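Local atomic coordinates of putative uncharacterized protein (Streptococcus pneumoniae, PDB entry 3NZ3), a protein that probably mediates adhesion of the pneumococcal cell surface to mucin, the present chain being the mucin-binding domain of a cell-wall-attached protein. Residues Ile22-His27 with Pro87-Gln92; Val29-Asn34 with Thr104-Arg109. All coordinates share one frame; numbering follows the deposited sequence.

Contact 1 (Ile22-His27 with Pro87-Gln92)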
ATOM      1  N   ILE A  22       4.407  -3.448   4.390  1.00 18.56           N
ATOM      2  CA  ILE A  22       3.732  -2.156   4.422  1.00 18.73           C
ATOM      3  C   ILE A  22       2.720  -2.157   3.281  1.00 18.58           C
ATOM      4  O   ILE A  22       3.070  -2.464   2.137  1.00 18.23           O
ATOM      5  CB  ILE A  22       4.736  -0.985   4.275  1.00 18.81           C
ATOM      6  CG1 ILE A  22       5.862  -1.124   5.313  1.00 19.61           C
ATOM      7  CG2 ILE A  22       4.028   0.359   4.449  1.00 18.96           C
ATOM      8  CD1 ILE A  22       7.096  -0.320   5.008  1.00 20.14           C
ATOM      9  N   THR A  23       1.470  -1.829   3.599  1.00 18.39           N
ATOM     10  CA  THR A  23       0.365  -2.053   2.669  1.00 18.52           C
ATOM     11  C   THR A  23      -0.463  -0.790   2.402  1.00 18.57           C
ATOM     12  O   THR A  23      -0.773  -0.022   3.323  1.00 18.32           O
ATOM     13  CB  THR A  23      -0.561  -3.188   3.184  1.00 18.96           C
ATOM     14  OG1 THR A  23       0.222  -4.342   3.513  1.00 17.81           O
ATOM     15  CG2 THR A  23      -1.598  -3.583   2.131  1.00 18.61           C
ATOM     16  N   ARG A  24      -0.801  -0.579   1.132  1.00 18.40           N
ATOM     17  CA  ARG A  24      -1.786   0.422   0.761  1.00 18.12           C
ATOM     18  C   ARG A  24      -3.071  -0.250   0.296  1.00 18.10           C
ATOM     19  O   ARG A  24      -3.054  -1.140  -0.567  1.00 17.55           O
ATOM     20  CB  ARG A  24      -1.264   1.362  -0.328  1.00 18.52           C
ATOM     21  CG  ARG A  24      -2.288   2.431  -0.742  1.00 18.66           C
ATOM     22  CD  ARG A  24      -1.661   3.521  -1.604  1.00 19.66           C
ATOM     23  NE  ARG A  24      -1.385   3.065  -2.965  1.00 21.12           N
ATOM     24  CZ  ARG A  24      -0.833   3.817  -3.914  1.00 21.55           C
ATOM     25  NH1 ARG A  24      -0.494   5.080  -3.662  1.00 21.46           N
ATOM     26  NH2 ARG A  24      -0.625   3.307  -5.121  1.00 21.20           N
ATOM     27  N   ILE A  25      -4.182   0.183   0.874  1.00 17.64           N
ATOM     28  CA  ILE A  25      -5.494  -0.276   0.436  1.00 17.94           C
ATOM     29  C   ILE A  25      -6.256   0.869  -0.215  1.00 18.03           C
ATOM     30  O   ILE A  25      -6.317   1.986   0.323  1.00 17.79           O
ATOM     31  CB  ILE A  25      -6.312  -0.877   1.599  1.00 18.03           C
ATOM     32  CG1 ILE A  25      -5.552  -2.060   2.217  1.00 18.42           C
ATOM     33  CG2 ILE A  25      -7.701  -1.320   1.115  1.00 17.85           C
ATOM     34  CD1 ILE A  25      -6.121  -2.567   3.538  1.00 20.26           C
ATOM     35  N   ILE A  26      -6.834   0.590  -1.380  1.00 17.96           N
ATOM     36  CA  ILE A  26      -7.696   1.555  -2.037  1.00 18.28           C
ATOM     37  C   ILE A  26      -9.133   1.047  -1.955  1.00 18.74           C
ATOM     38  O   ILE A  26      -9.416  -0.097  -2.331  1.00 18.71           O
ATOM     39  CB  ILE A  26      -7.280   1.803  -3.507  1.00 18.31           C
ATOM     40  CG1 ILE A  26      -5.766   2.031  -3.595  1.00 18.38           C
ATOM     41  CG2 ILE A  26      -8.059   2.996  -4.096  1.00 18.71           C
ATOM     42  CD1 ILE A  26      -5.199   1.979  -5.004  1.00 19.76           C
ATOM     43  N   HIS A  27     -10.016   1.889  -1.427  1.00 18.76           N
ATOM     44  CA  HIS A  27     -11.450   1.604  -1.373  1.00 19.45           C
ATOM     45  C   HIS A  27     -12.163   2.422  -2.436  1.00 19.42           C
ATOM     46  O   HIS A  27     -11.724   3.526  -2.781  1.00 19.20           O
ATOM     47  CB  HIS A  27     -12.054   1.971  -0.018  1.00 19.52           C
ATOM     48  CG  HIS A  27     -11.388   1.322   1.155  1.00 20.73           C
ATOM     49  ND1 HIS A  27     -11.512  -0.022   1.434  1.00 22.27           N
ATOM     50  CD2 HIS A  27     -10.618   1.844   2.140  1.00 21.91           C
ATOM     51  CE1 HIS A  27     -10.838  -0.303   2.536  1.00 22.96           C
ATOM     52  NE2 HIS A  27     -10.287   0.812   2.984  1.00 22.60           N
ATOM     53  N   PRO A  87      -9.348  10.019 -10.571  1.00 22.98           N
ATOM     54  CA  PRO A  87      -9.286   9.157 -11.757  1.00 23.11           C
ATOM     55  C   PRO A  87      -8.193   8.086 -11.664  1.00 23.24           C
ATOM     56  O   PRO A  87      -8.341   6.992 -12.219  1.00 22.92           O
ATOM     57  CB  PRO A  87      -8.995  10.140 -12.899  1.00 23.18           C
ATOM     58  CG  PRO A  87      -8.456  11.358 -12.244  1.00 23.48           C
ATOM     59  CD  PRO A  87      -9.119  11.435 -10.912  1.00 23.12           C
ATOM     60  N   THR A  88      -7.112   8.401 -10.962  1.00 23.64           N
ATOM     61  CA  THR A  88      -6.024   7.440 -10.778  1.00 24.10           C
ATOM     62  C   THR A  88      -5.292   7.686  -9.461  1.00 23.93           C
ATOM     63  O   THR A  88      -5.008   8.831  -9.099  1.00 24.01           O
ATOM     64  CB  THR A  88      -5.042   7.437 -11.983  1.00 24.10           C
ATOM     65  OG1 THR A  88      -4.022   6.448 -11.777  1.00 25.89           O
ATOM     66  CG2 THR A  88      -4.394   8.798 -12.177  1.00 24.86           C
ATOM     67  N   VAL A  89      -5.017   6.598  -8.744  1.00 23.84           N
ATOM     68  CA  VAL A  89      -4.211   6.643  -7.529  1.00 23.77           C
ATOM     69  C   VAL A  89      -2.745   6.463  -7.953  1.00 23.96           C
ATOM     70  O   VAL A  89      -2.397   5.455  -8.580  1.00 23.65           O
ATOM     71  CB  VAL A  89      -4.660   5.556  -6.511  1.00 23.79           C
ATOM     72  CG1 VAL A  89      -3.715   5.497  -5.316  1.00 23.61           C
ATOM     73  CG2 VAL A  89      -6.099   5.818  -6.036  1.00 23.88           C
ATOM     74  N   GLU A  90      -1.910   7.447  -7.629  1.00 24.05           N
ATOM     75  CA  GLU A  90      -0.520   7.502  -8.102  1.00 24.61           C
ATOM     76  C   GLU A  90       0.347   6.416  -7.473  1.00 24.28           C
ATOM     77  O   GLU A  90       0.075   5.971  -6.357  1.00 24.07           O
ATOM     78  CB  GLU A  90       0.101   8.876  -7.806  1.00 25.04           C
ATOM     79  CG  GLU A  90      -0.644  10.077  -8.399  1.00 27.22           C
ATOM     80  CD  GLU A  90      -0.621  10.114  -9.919  1.00 28.96           C
ATOM     81  OE1 GLU A  90       0.432   9.801 -10.517  0.30 29.13           O
ATOM     82  OE2 GLU A  90      -1.660  10.470 -10.517  0.30 29.29           O
ATOM     83  N   SER A  91       1.384   5.988  -8.197  1.00 24.26           N
ATOM     84  CA  SER A  91       2.390   5.088  -7.626  1.00 24.13           C
ATOM     85  C   SER A  91       3.141   5.827  -6.516  1.00 23.91           C
ATOM     86  O   SER A  91       3.242   7.054  -6.546  1.00 23.82           O
ATOM     87  CB  SER A  91       3.362   4.580  -8.696  1.00 24.00           C
ATOM     88  OG  SER A  91       4.194   5.618  -9.174  1.00 25.81           O
ATOM     89  N   GLN A  92       3.642   5.087  -5.529  1.00 23.27           N
ATOM     90  CA  GLN A  92       4.349   5.699  -4.403  1.00 23.16           C
ATOM     91  C   GLN A  92       5.515   4.830  -3.942  1.00 22.79           C
ATOM     92  O   GLN A  92       5.353   3.622  -3.766  1.00 21.98           O
ATOM     93  CB  GLN A  92       3.395   5.940  -3.226  1.00 23.22           C
ATOM     94  CG  GLN A  92       3.988   6.813  -2.109  1.00 24.66           C
ATOM     95  CD  GLN A  92       3.416   6.502  -0.735  1.00 26.67           C
ATOM     96  OE1 GLN A  92       2.266   6.832  -0.435  1.00 27.53           O
ATOM     97  NE2 GLN A  92       4.229   5.875   0.117  1.00 27.69           N
TER
HETATM   98  O   HOH W   1      -0.267   6.625  -1.261  1.00 29.54           O
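Arg-24 reaches from one β-strand to grip the backbone of the segment facing it, and Val-89 comes past it in the opposite direction. The chain leaves with CG anti to the backbone N (chi1 180°) and bends at chi3, which turns NE; beyond it the end-on pair NH1 and NH2 closes on a single carbonyl oxygen. NH1 lies 2.9 Å from Glu-90 O, nearly in line with the C=O bond (176°), while NH2, at 3.0 Å from Glu-90 O, stands above the carbonyl plane. Glu-90 O stays close to the guanidinium plane, so the two bonds together resist rotation of the flat group. Over the centre of one of its faces sits the CG1 methyl of Val-89, 3.6 Å from Arg-24 CZ. The same methyl touches Ile-26: those two side chains meet tip to tip, with CD1 of Ile-26 3.8 Å from CG1 of Val-89. Val-89 thus packs on both an apolar side chain and a charged one. At the edge of the guanidinium, a water accepts from Arg-24 NH1 (2.9 Å) and donates to Gln-92 OE1.

Here two layers of an all-β, Ig-like domain are joined through side chains, with no backbone ladder between 22-27 and 87-92. Gln-43 on strand 39-53 takes the NE hydrogen of Arg-24, Ile-103 of strand 101-107 touches both Arg-24 and Val-89, and Trp-70 and Val-73 of strand 68-74 pack on Arg-24 and Ile-26, respectively. Glu-90 and Ser-91 form the break in strand 88-94, and this places the Glu-90 carbonyl where Arg-24 meets it.

Contact 2 (Val29-Asn34 with Thr104-Arg109)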
ATOM      1  N   VAL A  29     -16.026   3.781  -3.154  1.00 19.95           N
ATOM      2  CA  VAL A  29     -17.341   3.918  -2.525  1.00 20.01           C
ATOM      3  C   VAL A  29     -18.268   4.905  -3.236  1.00 20.13           C
ATOM      4  O   VAL A  29     -17.828   5.774  -3.995  1.00 19.72           O
ATOM      5  CB  VAL A  29     -17.246   4.298  -1.013  1.00 19.89           C
ATOM      6  CG1 VAL A  29     -16.363   3.310  -0.233  1.00 19.63           C
ATOM      7  CG2 VAL A  29     -16.742   5.729  -0.826  1.00 20.72           C
ATOM      8  N   ASP A  30     -19.562   4.755  -2.978  1.00 20.62           N
ATOM      9  CA  ASP A  30     -20.542   5.759  -3.365  1.00 21.23           C
ATOM     10  C   ASP A  30     -20.327   6.994  -2.484  1.00 21.61           C
ATOM     11  O   ASP A  30     -20.304   6.890  -1.253  1.00 21.80           O
ATOM     12  CB  ASP A  30     -21.952   5.189  -3.187  1.00 21.30           C
ATOM     13  CG  ASP A  30     -23.039   6.116  -3.695  1.00 21.01           C
ATOM     14  OD1 ASP A  30     -23.149   7.250  -3.195  1.00 22.14           O
ATOM     15  OD2 ASP A  30     -23.801   5.695  -4.587  1.00 21.77           O
ATOM     16  N   LYS A  31     -20.162   8.154  -3.120  1.00 22.46           N
ATOM     17  CA  LYS A  31     -19.920   9.429  -2.417  1.00 23.13           C
ATOM     18  C   LYS A  31     -20.924   9.702  -1.296  1.00 23.53           C
ATOM     19  O   LYS A  31     -20.552  10.224  -0.243  1.00 23.45           O
ATOM     20  CB  LYS A  31     -19.921  10.608  -3.407  1.00 23.22           C
ATOM     21  CG  LYS A  31     -19.436  11.929  -2.796  1.00 25.18           C
ATOM     22  CD  LYS A  31     -19.666  13.097  -3.729  1.00 28.11           C
ATOM     23  CE  LYS A  31     -19.237  14.412  -3.074  1.00 30.17           C
ATOM     24  NZ  LYS A  31     -19.591  15.569  -3.939  1.00 31.73           N
ATOM     25  N   VAL A  32     -22.188   9.347  -1.528  1.00 23.59           N
ATOM     26  CA  VAL A  32     -23.276   9.655  -0.592  1.00 24.38           C
ATOM     27  C   VAL A  32     -23.536   8.527   0.413  1.00 24.41           C
ATOM     28  O   VAL A  32     -23.552   8.756   1.629  1.00 24.17           O
ATOM     29  CB  VAL A  32     -24.591  10.008  -1.355  1.00 24.25           C
ATOM     30  CG1 VAL A  32     -25.773  10.133  -0.394  1.00 25.59           C
ATOM     31  CG2 VAL A  32     -24.420  11.294  -2.159  1.00 24.80           C
ATOM     32  N   THR A  33     -23.730   7.311  -0.097  1.00 24.70           N
ATOM     33  CA  THR A  33     -24.173   6.185   0.740  1.00 25.10           C
ATOM     34  C   THR A  33     -23.021   5.447   1.416  1.00 25.38           C
ATOM     35  O   THR A  33     -23.232   4.718   2.393  1.00 25.78           O
ATOM     36  CB  THR A  33     -24.975   5.153  -0.074  1.00 25.21           C
ATOM     37  OG1 THR A  33     -24.113   4.547  -1.045  1.00 25.27           O
ATOM     38  CG2 THR A  33     -26.154   5.803  -0.777  1.00 25.09           C
ATOM     39  N   ASN A  34     -21.814   5.625   0.882  1.00 25.35           N
ATOM     40  CA  ASN A  34     -20.603   4.969   1.387  1.00 25.27           C
ATOM     41  C   ASN A  34     -20.541   3.456   1.134  1.00 25.13           C
ATOM     42  O   ASN A  34     -19.676   2.762   1.673  1.00 25.17           O
ATOM     43  CB  ASN A  34     -20.384   5.287   2.870  1.00 25.95           C
ATOM     44  CG  ASN A  34     -18.922   5.386   3.231  1.00 27.00           C
ATOM     45  OD1 ASN A  34     -18.113   5.902   2.457  0.70 28.01           O
ATOM     46  ND2 ASN A  34     -18.569   4.893   4.413  0.70 27.80           N
ATOM     47  N   THR A 104      -9.537   6.370  -0.352  1.00 22.93           N
ATOM     48  CA  THR A 104     -10.921   6.157  -0.759  1.00 22.02           C
ATOM     49  C   THR A 104     -11.222   6.971  -2.008  1.00 21.87           C
ATOM     50  O   THR A 104     -11.085   8.200  -2.022  1.00 21.83           O
ATOM     51  CB  THR A 104     -11.910   6.501   0.377  1.00 22.46           C
ATOM     52  OG1 THR A 104     -11.670   5.638   1.497  1.00 20.53           O
ATOM     53  CG2 THR A 104     -13.357   6.330  -0.084  1.00 21.48           C
ATOM     54  N   VAL A 105     -11.587   6.266  -3.069  1.00 21.49           N
ATOM     55  CA  VAL A 105     -12.033   6.879  -4.306  1.00 21.57           C
ATOM     56  C   VAL A 105     -13.558   6.933  -4.243  1.00 22.21           C
ATOM     57  O   VAL A 105     -14.206   5.929  -3.937  1.00 22.11           O
ATOM     58  CB  VAL A 105     -11.559   6.052  -5.534  1.00 21.60           C
ATOM     59  CG1 VAL A 105     -12.080   6.641  -6.840  1.00 21.14           C
ATOM     60  CG2 VAL A 105     -10.026   5.952  -5.560  1.00 21.05           C
ATOM     61  N   ARG A 106     -14.127   8.105  -4.524  1.00 22.74           N
ATOM     62  CA  ARG A 106     -15.573   8.313  -4.383  1.00 23.20           C
ATOM     63  C   ARG A 106     -16.280   8.557  -5.710  1.00 23.45           C
ATOM     64  O   ARG A 106     -15.862   9.404  -6.509  1.00 22.93           O
ATOM     65  CB  ARG A 106     -15.863   9.454  -3.401  1.00 23.31           C
ATOM     66  CG  ARG A 106     -15.604   9.076  -1.957  1.00 24.30           C
ATOM     67  CD  ARG A 106     -15.741  10.246  -1.007  1.00 26.83           C
ATOM     68  NE  ARG A 106     -15.532   9.809   0.374  1.00 28.86           N
ATOM     69  CZ  ARG A 106     -14.352   9.801   0.996  1.00 29.88           C
ATOM     70  NH1 ARG A 106     -13.256  10.207   0.369  1.00 28.93           N
ATOM     71  NH2 ARG A 106     -14.269   9.380   2.254  1.00 29.90           N
ATOM     72  N   TYR A 107     -17.358   7.799  -5.924  1.00 24.16           N
ATOM     73  CA  TYR A 107     -18.200   7.921  -7.110  1.00 24.94           C
ATOM     74  C   TYR A 107     -19.553   8.494  -6.718  1.00 25.75           C
ATOM     75  O   TYR A 107     -20.177   8.063  -5.736  1.00 25.54           O
ATOM     76  CB  TYR A 107     -18.429   6.560  -7.779  1.00 25.09           C
ATOM     77  CG  TYR A 107     -17.197   5.878  -8.336  1.00 24.83           C
ATOM     78  CD1 TYR A 107     -16.277   5.255  -7.493  1.00 24.29           C
ATOM     79  CD2 TYR A 107     -16.974   5.817  -9.712  1.00 24.86           C
ATOM     80  CE1 TYR A 107     -15.144   4.608  -8.006  1.00 24.71           C
ATOM     81  CE2 TYR A 107     -15.853   5.172 -10.235  1.00 24.66           C
ATOM     82  CZ  TYR A 107     -14.943   4.570  -9.370  1.00 25.09           C
ATOM     83  OH  TYR A 107     -13.833   3.930  -9.876  1.00 24.85           O
ATOM     84  N   ASP A 108     -20.013   9.465  -7.493  1.00 26.44           N
ATOM     85  CA  ASP A 108     -21.328  10.040  -7.268  1.00 27.52           C
ATOM     86  C   ASP A 108     -22.232   9.597  -8.413  1.00 27.78           C
ATOM     87  O   ASP A 108     -21.816   9.608  -9.571  1.00 27.54           O
ATOM     88  CB  ASP A 108     -21.225  11.562  -7.199  1.00 27.97           C
ATOM     89  CG  ASP A 108     -22.339  12.195  -6.372  1.00 29.10           C
ATOM     90  OD1 ASP A 108     -23.109  11.465  -5.706  1.00 30.80           O
ATOM     91  OD2 ASP A 108     -22.437  13.438  -6.393  1.00 30.92           O
ATOM     92  N   ARG A 109     -23.453   9.181  -8.084  1.00 28.34           N
ATOM     93  CA  ARG A 109     -24.409   8.740  -9.099  1.00 28.76           C
ATOM     94  C   ARG A 109     -24.703   9.853 -10.104  1.00 29.35           C
ATOM     95  O   ARG A 109     -24.603  11.037  -9.774  1.00 28.91           O
ATOM     96  CB  ARG A 109     -25.706   8.225  -8.453  1.00 28.88           C
ATOM     97  CG  ARG A 109     -26.454   9.242  -7.603  1.00 28.87           C
ATOM     98  CD  ARG A 109     -27.770   8.658  -7.079  1.00 28.42           C
ATOM     99  NE  ARG A 109     -28.731   9.720  -6.782  0.30 27.71           N
ATOM    100  CZ  ARG A 109     -30.003   9.526  -6.440  0.30 27.21           C
ATOM    101  NH1 ARG A 109     -30.496   8.300  -6.334  0.30 26.45           N
ATOM    102  NH2 ARG A 109     -30.784  10.568  -6.197  0.30 27.42           N
TER
HETATM  103  O   HOH W   2     -24.082   8.870  -5.119  1.00 29.18           O
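Lys-31 and Tyr-107 meet where a parallel pairing of two strands runs out. Val-29 N donates to Val-105 O (2.9 Å). Tyr-107 N in turn donates to Val-29 O (2.8 Å), and Lys-31 N closes the ladder on Tyr-107 O at 2.6 Å. The side chain of Lys-31 then runs outward past Asp-108. Its CB rests 3.5 Å from Tyr-107 O and also near the CB and CG of Asp-108. With CG anti to the backbone N (chi1 -170°) and the chain extended beyond it, CD arrives beside the Asp-108 carboxylate, 3.9 Å from OD2, the two side chains crossing obliquely. At the tip, Lys-31 NZ is 4.3 Å from Asp-108 OD2, too far for a salt bridge, though the opposite charges would still attract at long range.

On the sheet face of Val-29 and Arg-106, the CG2 of Val-29 packs against the CG2 of Thr-104, a methyl that itself covers the centre of one face of the Arg-106 guanidinium. Asp-30 and Tyr-107 look to the other face, where Asp-30 OD2 is hydrogen-bonded to Tyr-81 OH and Tyr-107 OH to the carbonyl of Gly-76.

As strand 14-30 ends, Asp-30 OD1 accepts from the backbone N of Val-32 and Thr-33, an Asx turn within an Asx motif. One water donates to both Asp-30 OD1 (2.7 Å) and Asp-108 OD1 (2.8 Å) and accepts from Arg-109 N. The two carboxylates lie near each other without touching and would probably repel; the water they share, the turn N-H groups and Tyr-81 at Asp-30, and the lysine charge near Asp-108 are consistent with both remaining ionised.

How the contacts relate
Strand 14-30 serves both contacts, whose centres lie about 17 Å apart along the elongated domain: contact 1 about 6 Å from the centre of the chain, contact 2 about 21 Å from it. They illustrate two ways in which β-structure is joined, sheet to sheet through side chains and strand to strand through backbone. Val-105 links them: its N is 2.8 Å from His-27 O, a probable hydrogen bond, and its CG2 packs 3.8 Å from Ile-26 CG2 and 4.0 Å from Val-89 CG2. In sequence the segments of the two contacts alternate. A sulfate, probably from crystallisation, lies about 4 Å from the Gln-92 side chain in contact 1.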